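Local coordinates for protein group II chitinase (Ostrinia furnacalis, PDB 6JAV) that probably hydrolyses internal linkages of chitin as an endochitinase, the chain being the first catalytic domain of a much larger chitin-binding protein, at residues G42-V45 and L51-A54; D121-D126 and H153-V158; G283-Y288 and Q318-D323. One frame throughout, in Å; residues are numbered along the deposited sequence.

Contact 1 (G42-V45 and L51-A54); sequences GFAV and LMTA
Val45 and Thr53 face each other as an antiparallel hydrogen-bonded pair, with two backbone bonds closing the ring between them. Val45 N donates to Thr53 O at 2.9 Å, almost perfectly straight (177° at the hydrogen). The return bond from Thr53 N to Val45 O is equally short, at 2.9 Å, but more bent, at 152°. Val45 O also receives the CA-H of Met52, with CA lying 3.5 Å from it, so two donors from neighbouring residues converge on one carbonyl. On the face shared by Val45 and Thr53 the two side chains pass at a slant, and methyl meets methyl, Val45 CG2 lying 3.8 Å from Thr53 CG2. In Thr53 the hydroxyl stands opposite the backbone N (chi1 -170°), which leaves CG2 as the branch presented to the valine. Ala44 makes the other apolar touch: its CB sits 3.7 Å from Met52 CG.

Further out, Met52 is wedged between Leu81 and Leu83 of strand 78-84 and Ala111 and Phe114 of helix 101-118, while Ala44 bonds through its backbone to Ala82 and Gly84. Strand 38-46 runs parallel to its neighbours 8-14 and 78-84 in the barrel, and strand 52-54 folds back on its C-terminal part as a short beta hairpin, an elaboration at the end of the second strand of this family 18 TIM barrel.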
loop_
_atom_site.group_PDB
_atom_site.type_symbol
_atom_site.label_atom_id
_atom_site.label_comp_id
_atom_site.label_asym_id
_atom_site.label_seq_id
_atom_site.Cartn_x
_atom_site.Cartn_y
_atom_site.Cartn_z
ATOM N N GLY A 42 8.324 5.445 -2.796
ATOM C CA GLY A 42 7.204 6.087 -3.475
ATOM C C GLY A 42 7.421 7.592 -3.548
ATOM O O GLY A 42 7.662 8.235 -2.516
ATOM N N PHE A 43 7.348 8.164 -4.755
ATOM C CA PHE A 43 7.160 7.523 -6.057
ATOM C C PHE A 43 7.991 8.309 -7.069
ATOM O O PHE A 43 8.238 9.522 -6.896
ATOM C CB PHE A 43 5.708 7.674 -6.530
ATOM C CG PHE A 43 4.729 6.829 -5.777
ATOM C CD1 PHE A 43 4.662 5.478 -6.005
ATOM C CD2 PHE A 43 3.884 7.398 -4.841
ATOM C CE1 PHE A 43 3.756 4.678 -5.316
ATOM C CE2 PHE A 43 2.978 6.612 -4.144
ATOM C CZ PHE A 43 2.921 5.249 -4.382
ATOM N N ALA A 44 8.396 7.642 -8.138
ATOM C CA ALA A 44 8.720 8.274 -9.413
ATOM C C ALA A 44 7.441 8.368 -10.247
ATOM O O ALA A 44 6.438 7.700 -9.966
ATOM C CB ALA A 44 9.774 7.452 -10.152
ATOM N N VAL A 45 7.458 9.229 -11.259
ATOM C CA VAL A 45 6.252 9.504 -12.044
ATOM C C VAL A 45 6.566 9.361 -13.529
ATOM O O VAL A 45 7.726 9.326 -13.941
ATOM C CB VAL A 45 5.646 10.886 -11.733
ATOM C CG1 VAL A 45 5.182 10.927 -10.285
ATOM C CG2 VAL A 45 6.662 11.992 -12.017
ATOM N N LEU A 51 8.709 8.927 -20.222
ATOM C CA LEU A 51 9.832 8.310 -19.538
ATOM C C LEU A 51 9.685 8.527 -18.035
ATOM O O LEU A 51 9.177 9.563 -17.597
ATOM C CB LEU A 51 11.162 8.945 -19.951
ATOM C CG LEU A 51 11.469 8.901 -21.451
ATOM C CD1 LEU A 51 12.796 9.572 -21.732
ATOM C CD2 LEU A 51 11.445 7.442 -21.920
ATOM N N MET A 52 10.099 7.530 -17.258
ATOM C CA MET A 52 10.109 7.665 -15.806
ATOM C C MET A 52 10.999 8.833 -15.392
ATOM O O MET A 52 12.076 9.044 -15.958
ATOM C CB MET A 52 10.601 6.362 -15.174
ATOM C CG MET A 52 10.502 6.365 -13.651
ATOM S SD MET A 52 10.692 4.735 -12.914
ATOM C CE MET A 52 12.194 4.283 -13.752
ATOM N N THR A 53 10.539 9.603 -14.403
ATOM C CA THR A 53 11.284 10.763 -13.936
ATOM C C THR A 53 11.022 10.975 -12.450
ATOM O O THR A 53 10.018 10.520 -11.901
ATOM C CB THR A 53 10.958 12.016 -14.757
ATOM O OG1 THR A 53 11.879 13.062 -14.427
ATOM C CG2 THR A 53 9.578 12.482 -14.481
ATOM N N ALA A 54 11.945 11.665 -11.792
ATOM C CA ALA A 54 11.754 11.943 -10.371
ATOM C C ALA A 54 10.579 12.885 -10.150
ATOM O O ALA A 54 10.373 13.851 -10.901
ATOM C CB ALA A 54 13.012 12.580 -9.776
#

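Contact 2 (D121-D126 and H153-V158); sequences DGLDLD and HELSAV
Leu155 projects from helix 143-159 to two leucines on the outer surface of strand 122-126, and it meets them in different ways. Against Leu123 the side chains cross at about a right angle: Leu123 CD2 reaches both methyls of the helix residue, at 3.9 Å from Leu155 CD1 and 4.0 Å from Leu155 CD2. Against Leu125 the approach is tip to tip, with Leu155 CD1 resting at the fork, 4.0 Å from Leu125 CD1 and just as far from CD2. The two strand leucines differ in first torsion. Leu123, with CG trans to its backbone N (chi1 -179°), offers the single methyl CD2, whereas Leu125, whose CG lies opposite the carbonyl carbon (chi1 -62°), turns its whole fork to Leu155 CD1.

Leu166 of strand 165-170 touches both Leu123 and Leu155, and Leu115 of helix 101-118 also packs on Leu123. Between the leucines, Asp124 turns inside the barrel, where its carboxylate bonds to Ser167 and Tyr12. The alternation of outward leucines and inward aspartates belongs to the DxxDxDxE signature of family 18 chitinases, carried on the fourth barrel strand and here backed by the helix of its beta-alpha-beta unit.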
loop_
_atom_site.group_PDB
_atom_site.type_symbol
_atom_site.label_atom_id
_atom_site.label_comp_id
_atom_site.label_asym_id
_atom_site.label_seq_id
_atom_site.Cartn_x
_atom_site.Cartn_y
_atom_site.Cartn_z
ATOM N N ASP A 121 17.482 -1.759 -6.691
ATOM C CA ASP A 121 17.460 -3.195 -6.940
ATOM C C ASP A 121 16.299 -3.638 -7.813
ATOM O O ASP A 121 16.261 -4.803 -8.210
ATOM C CB ASP A 121 17.322 -3.963 -5.622
ATOM C CG ASP A 121 18.558 -3.911 -4.784
ATOM O OD1 ASP A 121 19.673 -4.174 -5.331
ATOM O OD2 ASP A 121 18.426 -3.628 -3.579
ATOM N N GLY A 122 15.353 -2.757 -8.109
ATOM C CA GLY A 122 14.202 -3.177 -8.897
ATOM C C GLY A 122 13.225 -2.034 -9.071
ATOM O O GLY A 122 13.414 -0.924 -8.552
ATOM N N LEU A 123 12.165 -2.335 -9.823
ATOM C CA LEU A 123 11.084 -1.419 -10.142
ATOM C C LEU A 123 9.789 -2.017 -9.605
ATOM O O LEU A 123 9.557 -3.221 -9.748
ATOM C CB LEU A 123 10.963 -1.296 -11.670
ATOM C CG LEU A 123 9.883 -0.337 -12.178
ATOM C CD1 LEU A 123 10.151 1.085 -11.775
ATOM C CD2 LEU A 123 9.811 -0.428 -13.721
ATOM N N ASP A 124 8.963 -1.187 -8.976
ATOM C CA ASP A 124 7.626 -1.584 -8.535
ATOM C C ASP A 124 6.626 -0.744 -9.330
ATOM O O ASP A 124 6.738 0.486 -9.376
ATOM C CB ASP A 124 7.507 -1.255 -7.036
ATOM C CG ASP A 124 6.211 -1.725 -6.410
ATOM O OD1 ASP A 124 5.883 -2.941 -6.447
ATOM O OD2 ASP A 124 5.510 -0.889 -5.822
ATOM N N LEU A 125 5.669 -1.395 -9.978
ATOM C CA LEU A 125 4.676 -0.706 -10.799
ATOM C C LEU A 125 3.436 -0.438 -9.958
ATOM O O LEU A 125 2.850 -1.376 -9.402
ATOM C CB LEU A 125 4.290 -1.590 -11.990
ATOM C CG LEU A 125 5.458 -1.878 -12.915
ATOM C CD1 LEU A 125 5.066 -2.982 -13.897
ATOM C CD2 LEU A 125 5.819 -0.600 -13.650
ATOM N N ASP A 126 3.007 0.826 -9.897
ATOM C CA ASP A 126 1.908 1.251 -9.030
ATOM C C ASP A 126 0.883 2.069 -9.809
ATOM O O ASP A 126 0.414 3.112 -9.346
ATOM C CB ASP A 126 2.406 2.082 -7.836
ATOM C CG ASP A 126 3.264 1.284 -6.877
ATOM O OD1 ASP A 126 4.283 0.728 -7.328
ATOM O OD2 ASP A 126 2.958 1.222 -5.669
ATOM N N HIS A 153 5.982 -7.840 -19.370
ATOM C CA HIS A 153 6.890 -8.751 -20.048
ATOM C C HIS A 153 8.152 -8.029 -20.517
ATOM O O HIS A 153 9.273 -8.521 -20.324
ATOM C CB HIS A 153 6.216 -9.414 -21.238
ATOM C CG HIS A 153 7.234 -10.097 -22.087
ATOM N ND1 HIS A 153 7.585 -9.645 -23.341
ATOM C CD2 HIS A 153 8.105 -11.092 -21.784
ATOM C CE1 HIS A 153 8.586 -10.381 -23.801
ATOM N NE2 HIS A 153 8.907 -11.275 -22.881
ATOM N N GLU A 154 7.984 -6.854 -21.127
ATOM C CA GLU A 154 9.134 -6.162 -21.706
ATOM C C GLU A 154 10.082 -5.666 -20.624
ATOM O O GLU A 154 11.311 -5.697 -20.799
ATOM C CB GLU A 154 8.644 -5.040 -22.618
ATOM C CG GLU A 154 7.931 -5.646 -23.848
ATOM C CD GLU A 154 6.847 -4.796 -24.469
ATOM O OE1 GLU A 154 6.825 -3.566 -24.237
ATOM O OE2 GLU A 154 6.014 -5.376 -25.212
ATOM N N LEU A 155 9.530 -5.233 -19.486
ATOM C CA LEU A 155 10.393 -4.883 -18.354
ATOM C C LEU A 155 11.107 -6.112 -17.806
ATOM O O LEU A 155 12.308 -6.063 -17.517
ATOM C CB LEU A 155 9.557 -4.238 -17.247
ATOM C CG LEU A 155 9.132 -2.795 -17.507
ATOM C CD1 LEU A 155 8.021 -2.377 -16.541
ATOM C CD2 LEU A 155 10.337 -1.842 -17.384
ATOM N N SER A 156 10.363 -7.204 -17.595
ATOM C CA SER A 156 10.970 -8.437 -17.093
ATOM C C SER A 156 12.128 -8.878 -17.983
ATOM O O SER A 156 13.192 -9.289 -17.491
ATOM C CB SER A 156 9.912 -9.518 -17.030
ATOM O OG SER A 156 10.501 -10.704 -16.495
ATOM N N ALA A 157 11.954 -8.763 -19.295
ATOM C CA ALA A 157 12.963 -9.259 -20.227
ATOM C C ALA A 157 14.274 -8.497 -20.121
ATOM O O ALA A 157 15.334 -9.054 -20.437
ATOM C CB ALA A 157 12.400 -9.189 -21.651
ATOM N N VAL A 158 14.239 -7.240 -19.685
ATOM C CA VAL A 158 15.458 -6.473 -19.460
ATOM C C VAL A 158 15.945 -6.582 -18.019
ATOM O O VAL A 158 17.151 -6.681 -17.767
ATOM C CB VAL A 158 15.253 -5.011 -19.878
ATOM C CG1 VAL A 158 16.520 -4.219 -19.598
ATOM C CG2 VAL A 158 14.880 -4.927 -21.362
#

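Contact 3 (G283-Y288 and Q318-D323); sequences GFLAYY and QWVSFD
Tyr287 OH is hydrogen-bonded to Gln359 OE1, while the ring behind that hydroxyl packs on Phe322 and Asp323. Tyr287 CE1 stands 3.9 Å from the backbone O of Asp323, approached obliquely, and 4.1 Å from CE2 of Phe322, which lies at the tyrosine's edge, near the ring plane. The two aromatic side chains cross at a slant and do not stack. Its CA-CB bond swung fully away from the backbone N (chi1 -180° to CG), Tyr287 extends from the first turn of helix 287-296 to the other segment, and Pro363 and Leu364 of helix 363-373 touch it as well. The phenylalanine has Val320 O in plane at its edge.

Within the strands themselves the contact becomes aliphatic. Leu285 and Val320 meet nearly at right angles, Leu285 CD1 to Val320 CG2 at 4.2 Å, a fairly loose touch. Ile290 packs on Leu285, Val320 and Phe322, joining the two halves into one hydrophobic cluster. Ala286 is the N-cap of helix 287-296, and Glu289 OE1 accepts a hydrogen bond from its backbone N.

Strands 284-286 and 318-321 both run antiparallel to strand 244-257. Phe284, on the other side of its strand, stacks on Tyr251 and touches the bound thienopyridine inhibitor. Lying between the seventh and eighth barrel strands, this arrangement is characteristic of the alpha+beta insertion domain that walls the substrate cleft of such chitinases.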
loop_
_atom_site.group_PDB
_atom_site.type_symbol
_atom_site.label_atom_id
_atom_site.label_comp_id
_atom_site.label_asym_id
_atom_site.label_seq_id
_atom_site.Cartn_x
_atom_site.Cartn_y
_atom_site.Cartn_z
ATOM N N GLY A 283 -10.209 12.917 5.503
ATOM C CA GLY A 283 -10.551 11.516 5.291
ATOM C C GLY A 283 -9.462 10.528 5.663
ATOM O O GLY A 283 -9.674 9.313 5.547
ATOM N N PHE A 284 -8.316 11.007 6.131
ATOM C CA PHE A 284 -7.159 10.165 6.386
ATOM C C PHE A 284 -6.559 10.533 7.733
ATOM O O PHE A 284 -6.429 11.719 8.046
ATOM C CB PHE A 284 -6.145 10.480 5.284
ATOM C CG PHE A 284 -4.862 9.696 5.358
ATOM C CD1 PHE A 284 -4.728 8.472 4.700
ATOM C CD2 PHE A 284 -3.760 10.222 6.035
ATOM C CE1 PHE A 284 -3.508 7.777 4.745
ATOM C CE2 PHE A 284 -2.552 9.530 6.082
ATOM C CZ PHE A 284 -2.426 8.322 5.421
ATOM N N LEU A 285 -6.146 9.538 8.517
ATOM C CA LEU A 285 -5.360 9.811 9.722
ATOM C C LEU A 285 -4.271 8.756 9.875
ATOM O O LEU A 285 -4.531 7.559 9.724
ATOM C CB LEU A 285 -6.216 9.797 11.013
ATOM C CG LEU A 285 -7.248 10.919 11.166
ATOM C CD1 LEU A 285 -8.155 10.648 12.355
ATOM C CD2 LEU A 285 -6.566 12.288 11.316
ATOM N N ALA A 286 -3.061 9.186 10.215
ATOM C CA ALA A 286 -2.002 8.227 10.483
ATOM C C ALA A 286 -2.304 7.480 11.779
ATOM O O ALA A 286 -3.030 7.978 12.644
ATOM C CB ALA A 286 -0.670 8.970 10.649
ATOM N N TYR A 287 -1.749 6.273 11.924
ATOM C CA TYR A 287 -1.909 5.569 13.190
ATOM C C TYR A 287 -1.471 6.434 14.372
ATOM O O TYR A 287 -2.124 6.437 15.418
ATOM C CB TYR A 287 -1.166 4.220 13.195
ATOM C CG TYR A 287 -1.370 3.521 14.523
ATOM C CD1 TYR A 287 -2.592 2.931 14.819
ATOM C CD2 TYR A 287 -0.396 3.554 15.503
ATOM C CE1 TYR A 287 -2.823 2.322 16.052
ATOM C CE2 TYR A 287 -0.617 2.954 16.750
ATOM C CZ TYR A 287 -1.831 2.343 16.997
ATOM O OH TYR A 287 -2.090 1.745 18.223
ATOM N N TYR A 288 -0.379 7.199 14.227
ATOM C CA TYR A 288 0.067 8.006 15.369
ATOM C C TYR A 288 -0.867 9.176 15.671
ATOM O O TYR A 288 -0.815 9.733 16.782
ATOM C CB TYR A 288 1.528 8.462 15.202
ATOM C CG TYR A 288 1.804 9.425 14.068
ATOM C CD1 TYR A 288 1.496 10.801 14.176
ATOM C CD2 TYR A 288 2.413 8.979 12.887
ATOM C CE1 TYR A 288 1.763 11.672 13.141
ATOM C CE2 TYR A 288 2.678 9.848 11.841
ATOM C CZ TYR A 288 2.348 11.194 11.962
ATOM O OH TYR A 288 2.634 12.068 10.938
ATOM N N GLN A 318 -16.882 12.808 14.560
ATOM C CA GLN A 318 -15.714 12.249 13.883
ATOM C C GLN A 318 -15.621 10.755 14.163
ATOM O O GLN A 318 -15.857 10.309 15.287
ATOM C CB GLN A 318 -14.450 12.930 14.385
ATOM C CG GLN A 318 -14.424 14.416 14.039
ATOM C CD GLN A 318 -14.470 14.641 12.547
ATOM O OE1 GLN A 318 -13.547 14.259 11.821
ATOM N NE2 GLN A 318 -15.552 15.239 12.066
ATOM N N TRP A 319 -15.260 9.978 13.131
ATOM C CA TRP A 319 -15.265 8.519 13.224
ATOM C C TRP A 319 -14.124 7.997 12.348
ATOM O O TRP A 319 -13.961 8.477 11.221
ATOM C CB TRP A 319 -16.618 8.037 12.674
ATOM C CG TRP A 319 -17.053 6.615 12.901
ATOM C CD1 TRP A 319 -17.998 6.171 13.814
ATOM C CD2 TRP A 319 -16.687 5.466 12.124
ATOM N NE1 TRP A 319 -18.194 4.813 13.671
ATOM C CE2 TRP A 319 -17.401 4.356 12.644
ATOM C CE3 TRP A 319 -15.791 5.257 11.054
ATOM C CZ2 TRP A 319 -17.265 3.067 12.127
ATOM C CZ3 TRP A 319 -15.665 3.968 10.525
ATOM C CH2 TRP A 319 -16.387 2.891 11.070
ATOM N N VAL A 320 -13.339 7.040 12.844
ATOM C CA VAL A 320 -12.196 6.537 12.064
ATOM C C VAL A 320 -12.086 5.029 12.226
ATOM O O VAL A 320 -12.255 4.498 13.324
ATOM C CB VAL A 320 -10.893 7.261 12.484
ATOM C CG1 VAL A 320 -10.536 6.974 13.932
ATOM C CG2 VAL A 320 -9.720 6.876 11.538
ATOM N N SER A 321 -11.799 4.322 11.124
ATOM C CA SER A 321 -11.558 2.885 11.204
ATOM C C SER A 321 -10.111 2.601 10.834
ATOM O O SER A 321 -9.544 3.287 9.979
ATOM C CB SER A 321 -12.502 2.107 10.278
ATOM O OG SER A 321 -12.349 2.517 8.935
ATOM N N PHE A 322 -9.517 1.598 11.480
ATOM C CA PHE A 322 -8.067 1.413 11.420
ATOM C C PHE A 322 -7.705 0.034 11.952
ATOM O O PHE A 322 -8.551 -0.708 12.468
ATOM C CB PHE A 322 -7.347 2.526 12.216
ATOM C CG PHE A 322 -7.598 2.465 13.693
ATOM C CD1 PHE A 322 -8.800 2.944 14.222
ATOM C CD2 PHE A 322 -6.679 1.887 14.557
ATOM C CE1 PHE A 322 -9.058 2.872 15.600
ATOM C CE2 PHE A 322 -6.937 1.827 15.958
ATOM C CZ PHE A 322 -8.141 2.314 16.446
ATOM N N ASP A 323 -6.429 -0.320 11.811
ATOM C CA ASP A 323 -5.925 -1.574 12.357
ATOM C C ASP A 323 -5.109 -1.322 13.624
ATOM O O ASP A 323 -4.254 -0.425 13.662
ATOM C CB ASP A 323 -5.040 -2.292 11.325
ATOM C CG ASP A 323 -5.842 -3.068 10.282
ATOM O OD1 ASP A 323 -7.094 -2.990 10.273
ATOM O OD2 ASP A 323 -5.189 -3.764 9.452
#

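The three contacts follow one another along the chain without interleaving. Contacts 1 and 2 are neighbours in the TIM barrel, with centres 14 Å apart, and strand 78-84 stands between their barrel strands, 38-46 and 122-126. They touch on the outside of the barrel wall, where Met52 SD lies 3.9 Å from Leu123 CD1. Contact 3 is remote, its centre 28 Å from that of contact 1 and 33 Å from that of contact 2, across the chain's centre from the latter. Strand 244-257 carries the barrel into the alpha+beta insertion domain that holds contact 3, so the scaffold is continuous with the cleft wall that touches the inhibitor.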